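Local atomic coordinates of sugar ABC transporter substrate-binding protein (Treponema pallidum subsp. pallidum, PDB entry 5U2P), a protein that probably captures a sugar or related solute in the periplasm and hands it to an ABC transporter, although its natural ligand has not been established. Residues 98-101 and 102-105; 202-205 and 206-209; 70-73 and 74-78; 36-40 and 41-45; 372-375 and 376-380. One frame throughout, in Å; residues are numbered along the deposited sequence.

How the contacts relate
Contacts 1, 3 and 4 cluster round the five-stranded sheet that includes strand 33-39, while contact 5 starts on the second sheet, with strand 372-374, and contact 2 packs against it. Contact 3 is the middle member of the first group: Leu-99 CD2 of contact 1 packs 3.2 Å from His-77 NE2, and Tyr-72 CG lies 3.5 Å from Arg-39 CG of contact 4. In the second group the centres are about 10 Å apart, with Glu-203 OE2 3.5 Å from Ile-373 CG2. Contacts 3 and 5 do not touch, their nearest atoms being about 11 Å apart. Ethanediol, probably from the crystallisation liquor, binds at contact 5; it does not identify the natural ligand.

Contact 1 (98-101 and 102-105); sequences ALDP and YLYF
Leu-99 and Phe-105 form the buried side of this turn, their side chains crossing at about a right angle, with Leu-99 CD1 at the edge of the aromatic ring, 3.9 Å from CZ. Branched and aromatic apolar groups suit this side, where Leu-80 of helix 72-81 touches both residues and Val-89 and Val-91 of the sheet receive the phenylalanine. Pro-101 adds its CB, 3.9 Å from Phe-105 CD2. Between the packed and the more open side runs the start of the short helix 101-104, with Asp-100 as its N-cap. A chi1 of -172° turns the aspartate carboxylate beside its own carbonyl carbon, where OD1 can accept from Tyr-102 N at 3.0 Å; the N-H comes from above the carboxylate plane. Proline suits the first helical turn because its missing N-H is not needed there, and its O accepts from Phe-105 N at 2.9 Å. The exposed side is Leu-103, whose CD1 approaches Asp-100 OD2 at 3.9 Å without a polar bond. Tyr-102 is partly exposed yet anchored: Asp-100 OD1 lies at its ring edge, 3.5 Å from CD1, its hydroxyl bonds to Asp-123, and Phe-129 meets the ring edge-to-face.

Contact 2 (202-205 and 206-209); sequences GEQG and ARDL
The guanidinium of Arg-207 carries Glu-203 CG over the centre of one face, 3.9 Å above its plane, and water 2 in plane at its edge. This is an i to i+4 pairing along helix 191-214, with both side chains running side by side in the same direction. Carboxylate and guanidinium are stacked, their planes only 2° apart. Glu-203 OE2 sits over the same face, 3.9 Å from Arg-207 NH2, in a long salt bridge made by charge alone, since no N-H points at the oxygen. A long, flat cation suits the position: its chain, extended from CG to NE, spans a helical turn while NH2 reaches the hydroxyl of Thr-122. Gln-204 runs alongside, its amide turned 76° from the guanidinium. A small alanine suits position 206, packed against Ile-376 and Thr-198. The backbone bond from Ala-206 N to Gly-202 O is 2.8 Å long; Gly-202 itself marks a kink in the helix, and its positive phi (76°) is easily reached without a side chain. Water 2 accepts from both Gln-204 NE2 and Arg-207 NH1, joining amide and guanidinium; its oxygen lies 3.0 Å from Arg-207 NH1.

Contact 3 (70-73 and 74-78); sequences DQYP and TVLHA
Tyr-72 and Leu-76 meet one helical turn apart, the leucine laid obliquely against the aromatic ring. Leu-76 CB is over one ring face, while its CD2 branch reaches Tyr-72 CE1 at 3.8 Å. With chi1 at -178°, opposite the backbone N, the tyrosine sends its ring out from the helix, leaning forward enough for Leu-76 to lie on its face. Both residues suit the inward side: the ring packs against Ile-67 and Val-89 of the sheet, and the leucine against Leu-37 and Val-89, while the tyrosine hydroxyl, deep among these apolar groups, is bonded to Glu-90 O.

His-77 is turned differently, back along the helix toward Pro-73. Its ND1 donates to Pro-73 O at 2.7 Å, a bent bond with an N-H...O angle of 135° and the oxygen tilted from the imidazole plane. This bond should restrain rotation of the ring and indicates a proton on ND1. Pro-73 O is gripped twice, since it also accepts from His-77 N at 3.1 Å, the two donors arriving from opposite faces of the carbonyl plane. Histidine suits the place because a ring nitrogen can fold back onto its own helix.

At the exposed start, water 3 links Asp-70 O with Thr-74 OG1. Pro-73 fits this first turn, where a missing N-H costs no helical bond. The whole forms the amino-terminal part of helix 72-81, amphipathic and packed on a mixed sheet in a family of periplasmic solute-binding proteins.

Contact 4 (36-40 and 41-45); sequences VLIRE and KHYSS
A tight turn at the end of a strand, containing a short 3-10 segment and followed by an inverse gamma turn centred on Tyr-43, carries the chain from strand 33-39 toward helix 45-58. Two bonds draw it together: His-42 N donates to Arg-39 O at 3.0 Å, and Tyr-43 N to Glu-40 O at 3.2 Å, each N-H standing well above the carbonyl plane it meets.

Ile-38 fills the inside of the bend. Its CG1 is anti to the backbone N (chi1 -169°), carrying CD1 forward to lie 3.6 Å from Tyr-43 CA, while the other branch, CG2, meets Tyr-43 CB at 3.9 Å. The two side chains cross at about a right angle. A beta-branched residue suits this site, since it keeps the extended backbone and covers the turn with both branches.

Arg-39 and His-42 lie alongside each other, pointing the same way. The contact is made by the aliphatic part of the arginine, CD being 3.5 Å from His-42 ND1, and guanidinium and imidazole planes are 53° apart. Glu-90 grips both the ring and the strand backbone: one carboxylate oxygen accepts from His-42 ND1 and the other from Arg-39 N. Histidine suits this edge by offering ring carbon and nitrogen for the arginine's methylene to rest against, and a ring N-H to the acid.

Strand 33-39 runs between strands 61-67 and 88-92, both parallel to it. Tyr-72 and Pro-73 of helix 72-81 pack on Arg-39, and Ser-44 OG caps helix 45-58 by binding Leu-47 N.

Contact 5 (372-375 and 376-380); sequences VIQA and IDAYA. With EDO (1,2-ethanediol), chain E.
Gln-374 reaches across to Tyr-379 where strand 372-374, paired in parallel with strand 300-303, gives way to a type I beta turn, residues 375-378. CB passes 4.1 Å from Tyr-379 OH, and a fully extended first torsion (chi1 -180°) carries the chain on toward the ring. CG touches Ala-378 CB at 3.7 Å and Tyr-379 CE1 at 3.8 Å, and CD continues over the same methyl. At the tip NE2 stands 3.3 Å above the centre of the tyrosine ring, over one face, with the amide plane inclined 68° to the ring. Its polar atoms are satisfied elsewhere: OE1 accepts from Leu-304 N and NE2 donates to Glu-305. Glutamine suits this buried site because its amide serves both an acceptor and a donor there while its methylenes and nitrogen pack on the ring.

The turn is held by Ala-378 N, which donates to Ala-375 O at 2.9 Å. Small alanines suit its two sides, for Ala-375 packs against Thr-301 and Asn-140, and Ala-378 against Gln-374 and Ser-303. Water 4 lies in the plane of the tyrosine ring and ties its hydroxyl to Gln-374 O.

Asp-377 turns its carboxylate to an ethanediol molecule, probably from the crystallisation liquor. Asn-140 and Ser-138 also hydrogen-bond to the diol. The diol's O2 donates to Asp-377 OD1 at 2.8 Å, while that same carboxylate oxygen rests 3.3 Å from Ala-375 CB.

Contact 1 (98-101 and 102-105)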
loop_
_atom_site.group_PDB
_atom_site.type_symbol
_atom_site.label_atom_id
_atom_site.label_comp_id
_atom_site.label_asym_id
_atom_site.label_seq_id
_atom_site.Cartn_x
_atom_site.Cartn_y
_atom_site.Cartn_z
ATOM N N ALA A 98 -5.267 -6.953 15.063
ATOM C CA ALA A 98 -6.500 -7.696 15.373
ATOM C C ALA A 98 -7.150 -7.301 16.707
ATOM O O ALA A 98 -8.060 -7.995 17.194
ATOM C CB ALA A 98 -6.223 -9.198 15.355
ATOM N N LEU A 99 -6.702 -6.191 17.288
ATOM C CA LEU A 99 -7.309 -5.635 18.495
ATOM C C LEU A 99 -8.689 -5.050 18.203
ATOM O O LEU A 99 -8.921 -4.516 17.124
ATOM C CB LEU A 99 -6.406 -4.546 19.091
ATOM C CG LEU A 99 -5.018 -4.984 19.576
ATOM C CD1 LEU A 99 -4.112 -3.768 19.837
ATOM C CD2 LEU A 99 -5.138 -5.838 20.823
ATOM N N ASP A 100 -9.603 -5.141 19.167
ATOM C CA ASP A 100 -10.921 -4.517 19.030
ATOM C C ASP A 100 -10.843 -3.033 19.366
ATOM O O ASP A 100 -10.759 -2.651 20.550
ATOM C CB ASP A 100 -11.956 -5.201 19.946
ATOM C CG ASP A 100 -13.374 -4.709 19.695
ATOM O OD1 ASP A 100 -13.551 -3.677 19.017
ATOM O OD2 ASP A 100 -14.321 -5.354 20.177
ATOM N N PRO A 101 -10.871 -2.162 18.340
ATOM C CA PRO A 101 -10.705 -0.741 18.674
ATOM C C PRO A 101 -11.833 -0.152 19.523
ATOM O O PRO A 101 -11.626 0.866 20.176
ATOM C CB PRO A 101 -10.666 -0.066 17.291
ATOM C CG PRO A 101 -11.494 -0.966 16.430
ATOM C CD PRO A 101 -11.208 -2.355 16.921
ATOM N N TYR A 102 -13.014 -0.775 19.516
ATOM C CA TYR A 102 -14.149 -0.232 20.268
ATOM C C TYR A 102 -13.982 -0.519 21.761
ATOM O O TYR A 102 -14.632 0.103 22.606
ATOM C CB TYR A 102 -15.466 -0.799 19.713
ATOM C CG TYR A 102 -15.653 -0.360 18.275
ATOM C CD1 TYR A 102 -15.244 -1.163 17.226
ATOM C CD2 TYR A 102 -16.160 0.905 17.978
ATOM C CE1 TYR A 102 -15.377 -0.749 15.909
ATOM C CE2 TYR A 102 -16.301 1.328 16.667
ATOM C CZ TYR A 102 -15.905 0.501 15.640
ATOM O OH TYR A 102 -16.021 0.922 14.337
ATOM N N LEU A 103 -13.082 -1.449 22.071
ATOM C CA LEU A 103 -12.686 -1.738 23.449
ATOM C C LEU A 103 -11.552 -0.864 23.953
ATOM O O LEU A 103 -11.518 -0.512 25.135
ATOM C CB LEU A 103 -12.232 -3.193 23.573
ATOM C CG LEU A 103 -13.021 -4.109 24.500
ATOM C CD1 LEU A 103 -14.434 -4.274 23.974
ATOM C CD2 LEU A 103 -12.310 -5.451 24.618
ATOM N N TYR A 104 -10.615 -0.535 23.068
ATOM C CA TYR A 104 -9.333 0.011 23.523
ATOM C C TYR A 104 -8.972 1.404 23.044
ATOM O O TYR A 104 -8.167 2.062 23.700
ATOM C CB TYR A 104 -8.209 -0.924 23.114
ATOM C CG TYR A 104 -8.284 -2.283 23.769
ATOM C CD1 TYR A 104 -8.231 -2.403 25.148
ATOM C CD2 TYR A 104 -8.380 -3.434 23.004
ATOM C CE1 TYR A 104 -8.288 -3.637 25.749
ATOM C CE2 TYR A 104 -8.436 -4.670 23.595
ATOM C CZ TYR A 104 -8.388 -4.761 24.969
ATOM O OH TYR A 104 -8.443 -5.983 25.580
ATOM N N PHE A 105 -9.525 1.841 21.912
ATOM C CA PHE A 105 -9.083 3.099 21.295
ATOM C C PHE A 105 -10.174 4.145 21.120
ATOM O O PHE A 105 -11.330 3.836 20.893
ATOM C CB PHE A 105 -8.462 2.820 19.938
ATOM C CG PHE A 105 -7.334 1.830 19.988
ATOM C CD1 PHE A 105 -6.336 1.965 20.942
ATOM C CD2 PHE A 105 -7.264 0.783 19.096
ATOM C CE1 PHE A 105 -5.296 1.052 21.011
ATOM C CE2 PHE A 105 -6.228 -0.140 19.159
ATOM C CZ PHE A 105 -5.245 0.001 20.120
#

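Contact 2 (202-205 and 206-209)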
loop_
_atom_site.group_PDB
_atom_site.type_symbol
_atom_site.label_atom_id
_atom_site.label_comp_id
_atom_site.label_asym_id
_atom_site.label_seq_id
_atom_site.Cartn_x
_atom_site.Cartn_y
_atom_site.Cartn_z
ATOM N N GLY A 202 -13.507 -3.639 -5.243
ATOM C CA GLY A 202 -13.652 -2.466 -4.396
ATOM C C GLY A 202 -13.215 -2.678 -2.952
ATOM O O GLY A 202 -12.805 -3.770 -2.562
ATOM N N GLU A 203 -13.326 -1.627 -2.146
ATOM C CA GLU A 203 -12.788 -1.653 -0.790
ATOM C C GLU A 203 -13.421 -2.711 0.104
ATOM O O GLU A 203 -12.703 -3.434 0.801
ATOM C CB GLU A 203 -12.932 -0.286 -0.118
ATOM C CG GLU A 203 -12.306 -0.275 1.292
ATOM C CD GLU A 203 -11.647 1.041 1.649
ATOM O OE1 GLU A 203 -12.378 1.978 2.015
ATOM O OE2 GLU A 203 -10.401 1.138 1.575
ATOM N N GLN A 204 -14.751 -2.778 0.124
ATOM C CA GLN A 204 -15.441 -3.807 0.913
ATOM C C GLN A 204 -15.211 -5.210 0.363
ATOM O O GLN A 204 -14.886 -6.140 1.107
ATOM C CB GLN A 204 -16.950 -3.539 0.971
ATOM C CG GLN A 204 -17.341 -2.493 1.982
ATOM C CD GLN A 204 -16.715 -1.155 1.666
ATOM O OE1 GLN A 204 -16.990 -0.571 0.615
ATOM N NE2 GLN A 204 -15.855 -0.664 2.562
ATOM N N GLY A 205 -15.407 -5.363 -0.942
ATOM C CA GLY A 205 -15.238 -6.649 -1.600
ATOM C C GLY A 205 -13.852 -7.236 -1.412
ATOM O O GLY A 205 -13.696 -8.438 -1.182
ATOM N N ALA A 206 -12.836 -6.389 -1.513
ATOM C CA ALA A 206 -11.461 -6.834 -1.329
ATOM C C ALA A 206 -11.240 -7.285 0.121
ATOM O O ALA A 206 -10.655 -8.341 0.377
ATOM C CB ALA A 206 -10.501 -5.736 -1.701
ATOM N N ARG A 207 -11.706 -6.489 1.079
ATOM C CA ARG A 207 -11.652 -6.907 2.470
ATOM C C ARG A 207 -12.342 -8.244 2.719
ATOM O O ARG A 207 -11.815 -9.105 3.433
ATOM C CB ARG A 207 -12.288 -5.853 3.361
ATOM C CG ARG A 207 -11.410 -4.657 3.542
ATOM C CD ARG A 207 -12.054 -3.591 4.398
ATOM N NE ARG A 207 -11.125 -2.479 4.619
ATOM C CZ ARG A 207 -11.499 -1.261 4.999
ATOM N NH1 ARG A 207 -12.787 -1.005 5.196
ATOM N NH2 ARG A 207 -10.589 -0.305 5.176
ATOM N N ASP A 208 -13.543 -8.409 2.168
ATOM C CA ASP A 208 -14.268 -9.658 2.336
ATOM C C ASP A 208 -13.521 -10.844 1.740
ATOM O O ASP A 208 -13.553 -11.943 2.291
ATOM C CB ASP A 208 -15.659 -9.577 1.703
ATOM C CG ASP A 208 -16.604 -8.685 2.480
ATOM O OD1 ASP A 208 -16.205 -8.205 3.562
ATOM O OD2 ASP A 208 -17.744 -8.477 2.010
ATOM N N LEU A 209 -12.873 -10.628 0.601
ATOM C CA LEU A 209 -12.121 -11.699 -0.039
ATOM C C LEU A 209 -10.998 -12.177 0.883
ATOM O O LEU A 209 -10.788 -13.377 1.029
ATOM C CB LEU A 209 -11.554 -11.238 -1.384
ATOM C CG LEU A 209 -10.848 -12.318 -2.203
ATOM C CD1 LEU A 209 -11.836 -13.373 -2.700
ATOM C CD2 LEU A 209 -10.080 -11.713 -3.374
HETATM O O HOH W 1 -13.706 1.866 5.045
HETATM O O HOH W 2 -15.310 -2.634 4.999
#

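Contact 3 (70-73 and 74-78)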
loop_
_atom_site.group_PDB
_atom_site.type_symbol
_atom_site.label_atom_id
_atom_site.label_comp_id
_atom_site.label_asym_id
_atom_site.label_seq_id
_atom_site.Cartn_x
_atom_site.Cartn_y
_atom_site.Cartn_z
ATOM N N ASP A 70 10.172 -6.644 17.750
ATOM C CA ASP A 70 9.617 -7.989 17.664
ATOM C C ASP A 70 8.711 -8.305 18.865
ATOM O O ASP A 70 7.931 -9.255 18.824
ATOM C CB ASP A 70 10.745 -9.023 17.547
ATOM C CG ASP A 70 11.599 -9.102 18.792
ATOM O OD1 ASP A 70 12.448 -8.209 18.984
ATOM O OD2 ASP A 70 11.431 -10.064 19.572
ATOM N N GLN A 71 8.792 -7.482 19.908
ATOM C CA GLN A 71 8.047 -7.704 21.142
ATOM C C GLN A 71 6.845 -6.774 21.260
ATOM O O GLN A 71 5.976 -6.984 22.111
ATOM C CB GLN A 71 8.958 -7.498 22.356
ATOM C CG GLN A 71 10.224 -8.337 22.352
ATOM C CD GLN A 71 10.069 -9.627 23.120
ATOM O OE1 GLN A 71 9.056 -10.316 23.007
ATOM N NE2 GLN A 71 11.075 -9.959 23.921
ATOM N N TYR A 72 6.798 -5.746 20.416
ATOM C CA TYR A 72 5.850 -4.657 20.624
ATOM C C TYR A 72 4.384 -5.117 20.612
ATOM O O TYR A 72 3.626 -4.730 21.495
ATOM C CB TYR A 72 6.048 -3.544 19.584
ATOM C CG TYR A 72 5.106 -2.390 19.831
ATOM C CD1 TYR A 72 3.914 -2.280 19.133
ATOM C CD2 TYR A 72 5.400 -1.433 20.787
ATOM C CE1 TYR A 72 3.041 -1.237 19.374
ATOM C CE2 TYR A 72 4.537 -0.378 21.035
ATOM C CZ TYR A 72 3.357 -0.288 20.339
ATOM O OH TYR A 72 2.502 0.762 20.611
ATOM N N PRO A 73 3.983 -5.934 19.624
ATOM C CA PRO A 73 2.570 -6.338 19.617
ATOM C C PRO A 73 2.191 -7.125 20.869
ATOM O O PRO A 73 1.122 -6.898 21.426
ATOM C CB PRO A 73 2.457 -7.198 18.360
ATOM C CG PRO A 73 3.589 -6.742 17.484
ATOM C CD PRO A 73 4.698 -6.415 18.430
ATOM N N THR A 74 3.073 -8.016 21.314
ATOM C CA THR A 74 2.865 -8.762 22.553
ATOM C C THR A 74 2.710 -7.823 23.749
ATOM O O THR A 74 1.782 -7.970 24.552
ATOM C CB THR A 74 4.041 -9.726 22.836
ATOM O OG1 THR A 74 4.163 -10.662 21.761
ATOM C CG2 THR A 74 3.821 -10.483 24.138
ATOM N N VAL A 75 3.626 -6.864 23.866
ATOM C CA VAL A 75 3.611 -5.924 24.981
ATOM C C VAL A 75 2.378 -5.035 24.961
ATOM O O VAL A 75 1.739 -4.847 25.991
ATOM C CB VAL A 75 4.866 -5.034 24.994
ATOM C CG1 VAL A 75 4.763 -3.961 26.077
ATOM C CG2 VAL A 75 6.096 -5.876 25.234
ATOM N N LEU A 76 2.051 -4.468 23.806
ATOM C CA LEU A 76 0.880 -3.600 23.715
ATOM C C LEU A 76 -0.400 -4.351 24.114
ATOM O O LEU A 76 -1.218 -3.832 24.880
ATOM C CB LEU A 76 0.741 -3.043 22.304
ATOM C CG LEU A 76 -0.506 -2.207 22.016
ATOM C CD1 LEU A 76 -0.578 -1.004 22.923
ATOM C CD2 LEU A 76 -0.536 -1.798 20.562
ATOM N N HIS A 77 -0.566 -5.569 23.602
ATOM C CA HIS A 77 -1.731 -6.391 23.947
ATOM C C HIS A 77 -1.839 -6.555 25.457
ATOM O O HIS A 77 -2.898 -6.320 26.050
ATOM C CB HIS A 77 -1.645 -7.777 23.300
ATOM C CG HIS A 77 -2.155 -7.834 21.895
ATOM N ND1 HIS A 77 -1.536 -7.183 20.850
ATOM C CD2 HIS A 77 -3.207 -8.495 21.357
ATOM C CE1 HIS A 77 -2.190 -7.432 19.729
ATOM N NE2 HIS A 77 -3.210 -8.221 20.009
ATOM N N ALA A 78 -0.735 -6.958 26.080
ATOM C CA ALA A 78 -0.707 -7.178 27.528
ATOM C C ALA A 78 -1.061 -5.920 28.319
ATOM O O ALA A 78 -1.800 -5.985 29.300
ATOM C CB ALA A 78 0.657 -7.684 27.963
HETATM O O HOH W 3 5.105 -9.601 19.687
#

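Contact 4 (36-40 and 41-45)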
loop_
_atom_site.group_PDB
_atom_site.type_symbol
_atom_site.label_atom_id
_atom_site.label_comp_id
_atom_site.label_asym_id
_atom_site.label_seq_id
_atom_site.Cartn_x
_atom_site.Cartn_y
_atom_site.Cartn_z
ATOM N N VAL A 36 3.491 7.777 26.308
ATOM C CA VAL A 36 3.496 7.203 24.975
ATOM C C VAL A 36 4.207 5.855 24.960
ATOM O O VAL A 36 5.216 5.663 25.634
ATOM C CB VAL A 36 4.177 8.164 23.977
ATOM C CG1 VAL A 36 4.149 7.597 22.577
ATOM C CG2 VAL A 36 3.495 9.516 24.020
ATOM N N LEU A 37 3.660 4.920 24.193
ATOM C CA LEU A 37 4.309 3.639 23.919
ATOM C C LEU A 37 4.607 3.564 22.430
ATOM O O LEU A 37 3.724 3.795 21.607
ATOM C CB LEU A 37 3.410 2.463 24.313
ATOM C CG LEU A 37 4.067 1.096 24.449
ATOM C CD1 LEU A 37 4.818 0.997 25.766
ATOM C CD2 LEU A 37 3.019 -0.005 24.322
ATOM N N ILE A 38 5.835 3.223 22.079
ATOM C CA ILE A 38 6.238 3.173 20.673
ATOM C C ILE A 38 7.261 2.066 20.416
ATOM O O ILE A 38 7.931 1.602 21.336
ATOM C CB ILE A 38 6.835 4.521 20.233
ATOM C CG1 ILE A 38 6.995 4.571 18.709
ATOM C CG2 ILE A 38 8.163 4.775 20.954
ATOM C CD1 ILE A 38 7.557 5.866 18.195
ATOM N N ARG A 39 7.360 1.628 19.163
ATOM C CA ARG A 39 8.374 0.660 18.764
ATOM C C ARG A 39 9.743 1.317 18.779
ATOM O O ARG A 39 9.906 2.450 18.331
ATOM C CB ARG A 39 8.087 0.095 17.367
ATOM C CG ARG A 39 6.934 -0.908 17.294
ATOM C CD ARG A 39 6.738 -1.411 15.869
ATOM N NE ARG A 39 5.413 -1.992 15.644
ATOM C CZ ARG A 39 5.147 -3.294 15.544
ATOM N NH1 ARG A 39 6.108 -4.205 15.650
ATOM N NH2 ARG A 39 3.898 -3.689 15.332
ATOM N N GLU A 40 10.720 0.589 19.300
ATOM C CA GLU A 40 12.094 1.063 19.385
ATOM C C GLU A 40 12.571 1.666 18.062
ATOM O O GLU A 40 12.981 2.825 18.015
ATOM C CB GLU A 40 13.000 -0.099 19.805
ATOM C CG GLU A 40 14.468 0.246 19.968
ATOM C CD GLU A 40 15.296 -0.960 20.375
ATOM O OE1 GLU A 40 14.877 -2.098 20.075
ATOM O OE2 GLU A 40 16.359 -0.769 20.999
ATOM N N LYS A 41 12.472 0.897 16.980
ATOM C CA LYS A 41 13.011 1.333 15.688
ATOM C C LYS A 41 12.153 2.399 15.025
ATOM O O LYS A 41 12.539 2.959 14.007
ATOM C CB LYS A 41 13.162 0.147 14.732
ATOM C CG LYS A 41 14.195 -0.888 15.163
ATOM C CD LYS A 41 14.381 -1.961 14.094
ATOM C CE LYS A 41 15.518 -2.911 14.437
ATOM N NZ LYS A 41 15.185 -3.759 15.613
ATOM N N HIS A 42 10.990 2.682 15.597
ATOM C CA HIS A 42 10.107 3.698 15.037
ATOM C C HIS A 42 10.192 5.005 15.823
ATOM O O HIS A 42 9.566 5.998 15.448
ATOM C CB HIS A 42 8.663 3.187 15.002
ATOM C CG HIS A 42 8.434 2.114 13.984
ATOM N ND1 HIS A 42 7.257 1.401 13.901
ATOM C CD2 HIS A 42 9.236 1.626 13.007
ATOM C CE1 HIS A 42 7.341 0.526 12.914
ATOM N NE2 HIS A 42 8.532 0.642 12.355
ATOM N N TYR A 43 10.950 5.000 16.919
ATOM C CA TYR A 43 11.134 6.210 17.728
ATOM C C TYR A 43 12.219 7.060 17.098
ATOM O O TYR A 43 13.328 7.179 17.620
ATOM C CB TYR A 43 11.484 5.856 19.174
ATOM C CG TYR A 43 11.527 7.042 20.119
ATOM C CD1 TYR A 43 10.616 8.090 20.002
ATOM C CD2 TYR A 43 12.460 7.099 21.148
ATOM C CE1 TYR A 43 10.648 9.168 20.875
ATOM C CE2 TYR A 43 12.499 8.169 22.024
ATOM C CZ TYR A 43 11.591 9.200 21.886
ATOM O OH TYR A 43 11.637 10.267 22.757
ATOM N N SER A 44 11.878 7.638 15.955
ATOM C CA SER A 44 12.833 8.358 15.129
ATOM C C SER A 44 13.194 9.719 15.707
ATOM O O SER A 44 12.567 10.199 16.656
ATOM C CB SER A 44 12.257 8.537 13.727
ATOM O OG SER A 44 11.052 9.288 13.780
ATOM N N SER A 45 14.207 10.347 15.124
ATOM C CA SER A 45 14.521 11.720 15.478
ATOM C C SER A 45 13.312 12.591 15.144
ATOM O O SER A 45 13.040 13.572 15.836
ATOM C CB SER A 45 15.783 12.208 14.751
ATOM O OG SER A 45 15.751 11.880 13.374
#

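Contact 5 (372-375 and 376-380)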
loop_
_atom_site.group_PDB
_atom_site.type_symbol
_atom_site.label_atom_id
_atom_site.label_comp_id
_atom_site.label_asym_id
_atom_site.label_seq_id
_atom_site.Cartn_x
_atom_site.Cartn_y
_atom_site.Cartn_z
ATOM N N VAL A 372 -7.413 5.620 -3.172
ATOM C CA VAL A 372 -6.458 4.516 -3.009
ATOM C C VAL A 372 -7.048 3.504 -2.027
ATOM O O VAL A 372 -7.544 3.901 -0.971
ATOM C CB VAL A 372 -5.079 4.993 -2.456
ATOM C CG1 VAL A 372 -4.075 3.842 -2.444
ATOM C CG2 VAL A 372 -4.547 6.211 -3.225
ATOM N N ILE A 373 -6.987 2.218 -2.361
ATOM C CA ILE A 373 -7.398 1.149 -1.473
ATOM C C ILE A 373 -6.308 0.117 -1.369
ATOM O O ILE A 373 -5.427 0.050 -2.226
ATOM C CB ILE A 373 -8.712 0.495 -1.936
ATOM C CG1 ILE A 373 -8.581 -0.088 -3.354
ATOM C CG2 ILE A 373 -9.796 1.534 -1.879
ATOM C CD1 ILE A 373 -9.867 -0.860 -3.813
ATOM N N GLN A 374 -6.322 -0.655 -0.293
ATOM C CA GLN A 374 -5.259 -1.625 -0.078
ATOM C C GLN A 374 -5.408 -2.877 -0.949
ATOM O O GLN A 374 -6.435 -3.591 -0.900
ATOM C CB GLN A 374 -5.184 -2.033 1.391
ATOM C CG GLN A 374 -4.067 -3.048 1.633
ATOM C CD GLN A 374 -3.481 -3.000 3.015
ATOM O OE1 GLN A 374 -2.951 -1.970 3.447
ATOM N NE2 GLN A 374 -3.552 -4.127 3.719
ATOM N N ALA A 375 -4.365 -3.150 -1.729
ATOM C CA ALA A 375 -4.288 -4.357 -2.532
ATOM C C ALA A 375 -4.261 -5.604 -1.665
ATOM O O ALA A 375 -3.630 -5.629 -0.608
ATOM C CB ALA A 375 -3.043 -4.329 -3.438
ATOM N N ILE A 376 -4.928 -6.662 -2.127
ATOM C CA ILE A 376 -5.070 -7.858 -1.310
ATOM C C ILE A 376 -3.747 -8.559 -0.968
ATOM O O ILE A 376 -3.695 -9.273 0.039
ATOM C CB ILE A 376 -6.017 -8.879 -1.976
ATOM C CG1 ILE A 376 -5.504 -9.266 -3.369
ATOM C CG2 ILE A 376 -7.429 -8.325 -2.029
ATOM C CD1 ILE A 376 -6.248 -10.468 -4.022
ATOM N N ASP A 377 -2.676 -8.318 -1.735
ATOM C CA ASP A 377 -1.384 -8.939 -1.420
ATOM C C ASP A 377 -0.617 -8.175 -0.338
ATOM O O ASP A 377 0.436 -8.624 0.089
ATOM C CB ASP A 377 -0.496 -9.100 -2.684
ATOM C CG ASP A 377 -0.096 -7.783 -3.331
ATOM O OD1 ASP A 377 -0.819 -6.780 -3.150
ATOM O OD2 ASP A 377 0.939 -7.774 -4.068
ATOM N N ALA A 378 -1.139 -7.033 0.099
ATOM C CA ALA A 378 -0.429 -6.215 1.090
ATOM C C ALA A 378 -0.712 -6.698 2.510
ATOM O O ALA A 378 0.038 -6.382 3.442
ATOM C CB ALA A 378 -0.806 -4.760 0.947
ATOM N N TYR A 379 -1.787 -7.472 2.672
ATOM C CA TYR A 379 -2.184 -7.974 3.991
ATOM C C TYR A 379 -1.193 -9.049 4.470
ATOM O O TYR A 379 -0.672 -9.839 3.669
ATOM C CB TYR A 379 -3.609 -8.553 3.945
ATOM C CG TYR A 379 -4.691 -7.553 3.720
ATOM C CD1 TYR A 379 -5.056 -7.156 2.439
ATOM C CD2 TYR A 379 -5.346 -6.966 4.798
ATOM C CE1 TYR A 379 -6.049 -6.212 2.244
ATOM C CE2 TYR A 379 -6.334 -6.042 4.611
ATOM C CZ TYR A 379 -6.698 -5.674 3.340
ATOM O OH TYR A 379 -7.687 -4.745 3.175
ATOM N N ALA A 380 -0.953 -9.095 5.780
ATOM C CA ALA A 380 -0.054 -10.092 6.363
ATOM C C ALA A 380 -0.424 -11.524 5.935
ATOM O O ALA A 380 0.452 -12.342 5.660
ATOM C CB ALA A 380 -0.076 -9.985 7.877
HETATM C C1 EDO E . 2.036 -3.265 -2.186
HETATM O O1 EDO E . 2.274 -2.370 -3.271
HETATM C C2 EDO E . 0.853 -4.188 -2.431
HETATM O O2 EDO E . 0.483 -4.346 -3.799
HETATM O O HOH W 4 -8.558 -3.781 0.829
#